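Local structure of biogenic amine-binding protein (Rhodnius prolixus, 4GE1) at residues 25-30 / 143-148; 120-125 / 136-141. The protein binds biogenic amines such as tryptamine in the barrel of a lipocalin, probably sequestering serotonin and norepinephrine from the host while the insect feeds on blood. One frame throughout, in Å; residues are numbered along the deposited sequence.

Interaction 1 (25-30 / 143-148); sequences YITHYK and ENVKED
Tyr25 meets Glu143 with nearly the whole of its ring, and the contact can be followed outward atom by atom. CB lies at the limit of touch, near the CA of Glu143. The ring root CG of Tyr25 has that same CA at 3.9 Å, and CD1 approaches the backbone N of Glu143 at 3.7 Å. Further out, CE2 and CZ lie under the Glu143 CG methylene, a CH-pi contact in which CG sits 3.9 Å from the ring centroid and 13° off its normal. Beyond the ring, OH turns to another partner, hydrogen bonding to Lys45 NZ. The segment 25-30 belongs to the first strand of the lipocalin barrel, and 143-148 is the loop that leads from the last long strand to helix 150-159. Within strand 23-31, Thr27 and His28 both face Val138 of the neighbouring strand, a classic beta bulge. With chi1 at 54°, Thr27 OG1 stands between its own N and carbonyl carbon; it lies at the edge of the His28 ring, in its plane, and shares a 2.9 Å hydrogen bond with His28 ND1. Val145 CG2 packs against this pair, 3.4 Å from Thr27 OG1 and 4.0 Å from His28 CE1, while Thr27 CG2 abuts the carbonyl O of Glu143.

Interaction 2 (120-125 / 136-141); sequences YSVVHV and YAVQSR. With TSS (2-(1H-indol-3-yl)ethanamine), chain E.
Gln139 NE2 is gripped by two hydroxyls: it donates to Ser121 OG at 2.9 Å, with an N-H...O angle of 159° and the hydroxyl oxygen close to the amide plane, and it also bonds Tyr112 OH. At the other end of the amide, OE1 accepts the indole N-H of the bound tryptamine, NE1 standing 3.2 Å away; Asp73 OD2 is a separate hydrogen-bonding partner of the ligand. In Gln139, chi2 of 179° sets CD anti to CA in an extended chain, and Val123 CG1 packs against OE1 at 3.7 Å. Val125 adds apolar contact, its CG2 lying 3.7 Å from CD2 of the indole. Beneath these side chains runs an antiparallel beta hairpin of the lipocalin barrel: Ser121 with Gln139 and Val123 with Ala137 are hydrogen-bonded pairs, each closed by two backbone bonds, and Tyr120, Val122 and His124 form the alternating non-hydrogen-bonded pairs with Ser140, Val138 and Tyr136. On the face carrying Ser121, Val123, Ala137 and Gln139, Gln139 reaches the ligand, and Val123 CG1 meets Ala137 CB at 3.7 Å. On the other side, Val122 and Val138 pack against helix 150-159, and His124 brings CD2 over one face of the Tyr136 ring, 3.3 Å from CZ, the two ring planes inclined at 51°. With NE2 bonded to two hydroxyl oxygens, the Gln139 amide is probably fixed with OE1 turned to the indole N-H.

In the fold
Strand 23-31 pairs with strand 130-140, so the two interactions share one barrel wall and their centres lie about 8 Å apart. The backbone joins them directly: Tyr25 N lies 2.7 Å from Ser140 O and His28 O lies 2.8 Å from Val138 N, both probable hydrogen bonds. Interaction 2 is buried and combines regular backbone pairing with a polar site inside the pocket. Interaction 1 is only partly buried, resting on van der Waals and CH-pi contacts between a strand and an irregular loop at the outside of the barrel. Strand 23-31 also reaches the pocket, on its other face: Ile26, which points away from the loop, touches the tryptamine and Gln139, whereas Val145 and Val138 pack together on the outer side.

Interaction 1 (25-30 / 143-148)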
loop_
_atom_site.group_PDB
_atom_site.type_symbol
_atom_site.label_atom_id
_atom_site.label_comp_id
_atom_site.label_asym_id
_atom_site.label_seq_id
_atom_site.Cartn_x
_atom_site.Cartn_y
_atom_site.Cartn_z
ATOM N N TYR A 25 1.771 4.644 -6.733
ATOM C CA TYR A 25 2.804 5.353 -6.000
ATOM C C TYR A 25 2.213 5.859 -4.688
ATOM O O TYR A 25 1.105 6.396 -4.665
ATOM C CB TYR A 25 3.326 6.541 -6.805
ATOM C CG TYR A 25 4.037 6.159 -8.082
ATOM C CD1 TYR A 25 3.343 6.060 -9.283
ATOM C CD2 TYR A 25 5.398 5.896 -8.087
ATOM C CE1 TYR A 25 3.989 5.705 -10.458
ATOM C CE2 TYR A 25 6.053 5.542 -9.258
ATOM C CZ TYR A 25 5.341 5.445 -10.439
ATOM O OH TYR A 25 5.986 5.101 -11.606
ATOM N N ILE A 26 2.951 5.676 -3.599
ATOM C CA ILE A 26 2.536 6.204 -2.303
ATOM C C ILE A 26 3.067 7.622 -2.153
ATOM O O ILE A 26 4.269 7.835 -1.994
ATOM C CB ILE A 26 3.005 5.311 -1.150
ATOM C CG1 ILE A 26 2.545 3.869 -1.408
ATOM C CG2 ILE A 26 2.446 5.819 0.176
ATOM C CD1 ILE A 26 2.615 2.973 -0.204
ATOM N N THR A 27 2.164 8.592 -2.233
ATOM C CA THR A 27 2.561 9.991 -2.293
ATOM C C THR A 27 2.606 10.675 -0.923
ATOM O O THR A 27 3.453 11.531 -0.680
ATOM C CB THR A 27 1.633 10.781 -3.231
ATOM O OG1 THR A 27 0.269 10.590 -2.829
ATOM C CG2 THR A 27 1.809 10.298 -4.664
ATOM N N HIS A 28 1.684 10.301 -0.044
ATOM C CA HIS A 28 1.565 10.915 1.276
ATOM C C HIS A 28 1.178 9.835 2.264
ATOM O O HIS A 28 0.471 8.888 1.907
ATOM C CB HIS A 28 0.457 11.969 1.293
ATOM C CG HIS A 28 0.640 13.074 0.300
ATOM N ND1 HIS A 28 0.480 12.891 -1.054
ATOM C CD2 HIS A 28 0.951 14.380 0.472
ATOM C CE1 HIS A 28 0.691 14.037 -1.679
ATOM N NE2 HIS A 28 0.980 14.955 -0.775
ATOM N N TYR A 29 1.609 9.978 3.513
ATOM C CA TYR A 29 1.239 8.990 4.516
ATOM C C TYR A 29 1.595 9.340 5.951
ATOM O O TYR A 29 2.578 10.035 6.221
ATOM C CB TYR A 29 1.833 7.625 4.163
ATOM C CG TYR A 29 3.340 7.547 4.206
ATOM C CD1 TYR A 29 4.012 7.273 5.390
ATOM C CD2 TYR A 29 4.094 7.705 3.046
ATOM C CE1 TYR A 29 5.400 7.168 5.418
ATOM C CE2 TYR A 29 5.475 7.597 3.064
ATOM C CZ TYR A 29 6.128 7.331 4.246
ATOM O OH TYR A 29 7.512 7.239 4.241
ATOM N N LYS A 30 0.775 8.841 6.866
ATOM C CA LYS A 30 1.073 8.902 8.286
ATOM C C LYS A 30 1.310 7.491 8.784
ATOM O O LYS A 30 0.449 6.618 8.656
ATOM C CB LYS A 30 -0.078 9.521 9.069
ATOM C CG LYS A 30 0.105 9.413 10.588
ATOM C CD LYS A 30 -0.999 10.131 11.334
ATOM C CE LYS A 30 -0.798 10.054 12.843
ATOM N NZ LYS A 30 -2.057 10.384 13.555
ATOM N N GLU A 143 3.289 9.691 -10.053
ATOM C CA GLU A 143 4.197 10.001 -8.952
ATOM C C GLU A 143 3.650 11.112 -8.054
ATOM O O GLU A 143 3.957 11.166 -6.863
ATOM C CB GLU A 143 5.590 10.361 -9.485
ATOM C CG GLU A 143 6.214 9.263 -10.329
ATOM C CD GLU A 143 7.646 9.565 -10.738
ATOM O OE1 GLU A 143 7.997 9.297 -11.907
ATOM O OE2 GLU A 143 8.424 10.053 -9.896
ATOM N N ASN A 144 2.839 11.991 -8.633
ATOM C CA ASN A 144 2.187 13.062 -7.881
ATOM C C ASN A 144 0.673 12.899 -7.955
ATOM O O ASN A 144 0.164 12.271 -8.885
ATOM C CB ASN A 144 2.585 14.432 -8.441
ATOM C CG ASN A 144 4.079 14.544 -8.707
ATOM O OD1 ASN A 144 4.862 14.854 -7.806
ATOM N ND2 ASN A 144 4.482 14.292 -9.952
ATOM N N VAL A 145 -0.053 13.451 -6.985
ATOM C CA VAL A 145 -1.506 13.398 -7.056
ATOM C C VAL A 145 -1.994 14.359 -8.137
ATOM O O VAL A 145 -1.607 15.527 -8.164
ATOM C CB VAL A 145 -2.178 13.728 -5.702
ATOM C CG1 VAL A 145 -3.688 13.647 -5.830
ATOM C CG2 VAL A 145 -1.691 12.782 -4.612
ATOM N N LYS A 146 -2.826 13.859 -9.046
ATOM C CA LYS A 146 -3.405 14.707 -10.082
ATOM C C LYS A 146 -4.132 15.880 -9.440
ATOM O O LYS A 146 -4.954 15.696 -8.543
ATOM C CB LYS A 146 -4.370 13.909 -10.959
ATOM C CG LYS A 146 -3.687 12.930 -11.886
ATOM C CD LYS A 146 -2.782 13.662 -12.858
ATOM C CE LYS A 146 -2.080 12.701 -13.797
ATOM N NZ LYS A 146 -1.172 13.431 -14.719
ATOM N N GLU A 147 -3.827 17.085 -9.905
ATOM C CA GLU A 147 -4.382 18.301 -9.320
ATOM C C GLU A 147 -5.908 18.267 -9.203
ATOM O O GLU A 147 -6.468 18.771 -8.231
ATOM C CB GLU A 147 -3.928 19.528 -10.119
ATOM C CG GLU A 147 -4.218 20.869 -9.452
ATOM C CD GLU A 147 -5.629 21.373 -9.711
ATOM O OE1 GLU A 147 -6.204 21.032 -10.769
ATOM O OE2 GLU A 147 -6.161 22.114 -8.857
ATOM N N ASP A 148 -6.575 17.664 -10.185
ATOM C CA ASP A 148 -8.039 17.694 -10.244
ATOM C C ASP A 148 -8.747 16.709 -9.304
ATOM O O ASP A 148 -9.981 16.677 -9.248
ATOM C CB ASP A 148 -8.533 17.518 -11.687
ATOM C CG ASP A 148 -7.913 16.319 -12.381
ATOM O OD1 ASP A 148 -7.504 15.363 -11.689
ATOM O OD2 ASP A 148 -7.841 16.332 -13.628
#

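Interaction 2 (120-125 / 136-141)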
loop_
_atom_site.group_PDB
_atom_site.type_symbol
_atom_site.label_atom_id
_atom_site.label_comp_id
_atom_site.label_asym_id
_atom_site.label_seq_id
_atom_site.Cartn_x
_atom_site.Cartn_y
_atom_site.Cartn_z
ATOM N N TYR A 120 -6.412 7.733 -7.980
ATOM C CA TYR A 120 -6.053 7.782 -6.567
ATOM C C TYR A 120 -6.762 6.718 -5.738
ATOM O O TYR A 120 -7.830 6.232 -6.104
ATOM C CB TYR A 120 -6.400 9.154 -5.991
ATOM C CG TYR A 120 -7.880 9.310 -5.675
ATOM C CD1 TYR A 120 -8.382 9.024 -4.403
ATOM C CD2 TYR A 120 -8.775 9.728 -6.650
ATOM C CE1 TYR A 120 -9.740 9.157 -4.116
ATOM C CE2 TYR A 120 -10.133 9.866 -6.375
ATOM C CZ TYR A 120 -10.609 9.579 -5.107
ATOM O OH TYR A 120 -11.952 9.717 -4.836
ATOM N N SER A 121 -6.160 6.377 -4.609
ATOM C CA SER A 121 -6.828 5.579 -3.594
ATOM C C SER A 121 -6.330 6.013 -2.225
ATOM O O SER A 121 -5.205 6.481 -2.087
ATOM C CB SER A 121 -6.574 4.088 -3.805
ATOM O OG SER A 121 -5.196 3.781 -3.726
ATOM N N VAL A 122 -7.174 5.867 -1.216
ATOM C CA VAL A 122 -6.794 6.215 0.144
ATOM C C VAL A 122 -6.992 4.987 1.026
ATOM O O VAL A 122 -8.044 4.351 0.995
ATOM C CB VAL A 122 -7.611 7.403 0.648
ATOM C CG1 VAL A 122 -7.223 7.750 2.074
ATOM C CG2 VAL A 122 -7.411 8.595 -0.289
ATOM N N VAL A 123 -5.967 4.629 1.787
ATOM C CA VAL A 123 -5.981 3.338 2.453
ATOM C C VAL A 123 -5.576 3.433 3.922
ATOM O O VAL A 123 -4.829 4.325 4.320
ATOM C CB VAL A 123 -5.085 2.304 1.701
ATOM C CG1 VAL A 123 -3.584 2.616 1.882
ATOM C CG2 VAL A 123 -5.410 0.882 2.131
ATOM N N HIS A 124 -6.107 2.520 4.726
ATOM C CA HIS A 124 -5.636 2.315 6.084
ATOM C C HIS A 124 -5.136 0.879 6.196
ATOM O O HIS A 124 -5.871 -0.068 5.891
ATOM C CB HIS A 124 -6.762 2.575 7.092
ATOM C CG HIS A 124 -6.430 2.146 8.490
ATOM N ND1 HIS A 124 -6.805 0.926 9.001
ATOM C CD2 HIS A 124 -5.754 2.782 9.478
ATOM C CE1 HIS A 124 -6.377 0.824 10.251
ATOM N NE2 HIS A 124 -5.738 1.934 10.562
ATOM N N VAL A 125 -3.876 0.725 6.594
ATOM C CA VAL A 125 -3.272 -0.592 6.760
ATOM C C VAL A 125 -2.807 -0.781 8.189
ATOM O O VAL A 125 -2.188 0.109 8.768
ATOM C CB VAL A 125 -2.072 -0.788 5.841
ATOM C CG1 VAL A 125 -1.585 -2.234 5.919
ATOM C CG2 VAL A 125 -2.429 -0.411 4.414
ATOM N N TYR A 136 -1.831 5.257 7.382
ATOM C CA TYR A 136 -2.793 5.917 6.510
ATOM C C TYR A 136 -2.039 6.430 5.286
ATOM O O TYR A 136 -1.079 7.195 5.417
ATOM C CB TYR A 136 -3.462 7.089 7.228
ATOM C CG TYR A 136 -4.499 6.693 8.250
ATOM C CD1 TYR A 136 -5.799 6.389 7.866
ATOM C CD2 TYR A 136 -4.183 6.640 9.602
ATOM C CE1 TYR A 136 -6.753 6.038 8.798
ATOM C CE2 TYR A 136 -5.131 6.294 10.544
ATOM C CZ TYR A 136 -6.414 5.996 10.136
ATOM O OH TYR A 136 -7.355 5.646 11.070
ATOM N N ALA A 137 -2.460 6.014 4.098
ATOM C CA ALA A 137 -1.703 6.343 2.891
ATOM C C ALA A 137 -2.551 6.900 1.752
ATOM O O ALA A 137 -3.625 6.379 1.447
ATOM C CB ALA A 137 -0.909 5.117 2.404
ATOM N N VAL A 138 -2.045 7.962 1.129
ATOM C CA VAL A 138 -2.563 8.429 -0.150
ATOM C C VAL A 138 -1.736 7.827 -1.291
ATOM O O VAL A 138 -0.497 7.831 -1.259
ATOM C CB VAL A 138 -2.581 9.962 -0.235
ATOM C CG1 VAL A 138 -2.936 10.413 -1.643
ATOM C CG2 VAL A 138 -3.575 10.527 0.778
ATOM N N GLN A 139 -2.431 7.291 -2.286
ATOM C CA GLN A 139 -1.793 6.553 -3.373
ATOM C C GLN A 139 -2.261 7.069 -4.735
ATOM O O GLN A 139 -3.421 7.445 -4.909
ATOM C CB GLN A 139 -2.053 5.048 -3.211
ATOM C CG GLN A 139 -1.692 4.542 -1.805
ATOM C CD GLN A 139 -1.960 3.060 -1.600
ATOM O OE1 GLN A 139 -1.218 2.378 -0.896
ATOM N NE2 GLN A 139 -3.030 2.558 -2.200
ATOM N N SER A 140 -1.343 7.115 -5.691
ATOM C CA SER A 140 -1.634 7.692 -6.994
ATOM C C SER A 140 -1.159 6.751 -8.098
ATOM O O SER A 140 -0.261 5.937 -7.890
ATOM C CB SER A 140 -0.953 9.052 -7.125
ATOM O OG SER A 140 -1.144 9.620 -8.415
ATOM N N ARG A 141 -1.784 6.848 -9.263
ATOM C CA ARG A 141 -1.348 6.082 -10.423
ATOM C C ARG A 141 -0.106 6.738 -11.017
ATOM O O ARG A 141 0.641 6.109 -11.765
ATOM C CB ARG A 141 -2.463 5.993 -11.467
ATOM C CG ARG A 141 -3.649 5.113 -11.053
ATOM C CD ARG A 141 -3.227 3.675 -10.742
ATOM N NE ARG A 141 -4.358 2.750 -10.781
ATOM C CZ ARG A 141 -4.273 1.443 -10.544
ATOM N NH1 ARG A 141 -3.106 0.899 -10.236
ATOM N NH2 ARG A 141 -5.359 0.675 -10.620
HETATM N N1 TSS E . 3.689 -2.591 1.836
HETATM C CA TSS E . 3.177 -2.579 3.185
HETATM C CB TSS E . 2.259 -1.457 3.555
HETATM C CG TSS E . 1.293 -0.975 2.520
HETATM C CD1 TSS E . 1.333 0.243 1.856
HETATM N NE1 TSS E . 0.284 0.321 1.010
HETATM C CE2 TSS E . -0.455 -0.841 1.089
HETATM C CD2 TSS E . 0.142 -1.656 2.018
HETATM C CZ2 TSS E . -1.629 -1.266 0.408
HETATM C CH2 TSS E . -2.186 -2.510 0.692
HETATM C CZ3 TSS E . -1.578 -3.338 1.638
HETATM C CE3 TSS E . -0.419 -2.922 2.302
#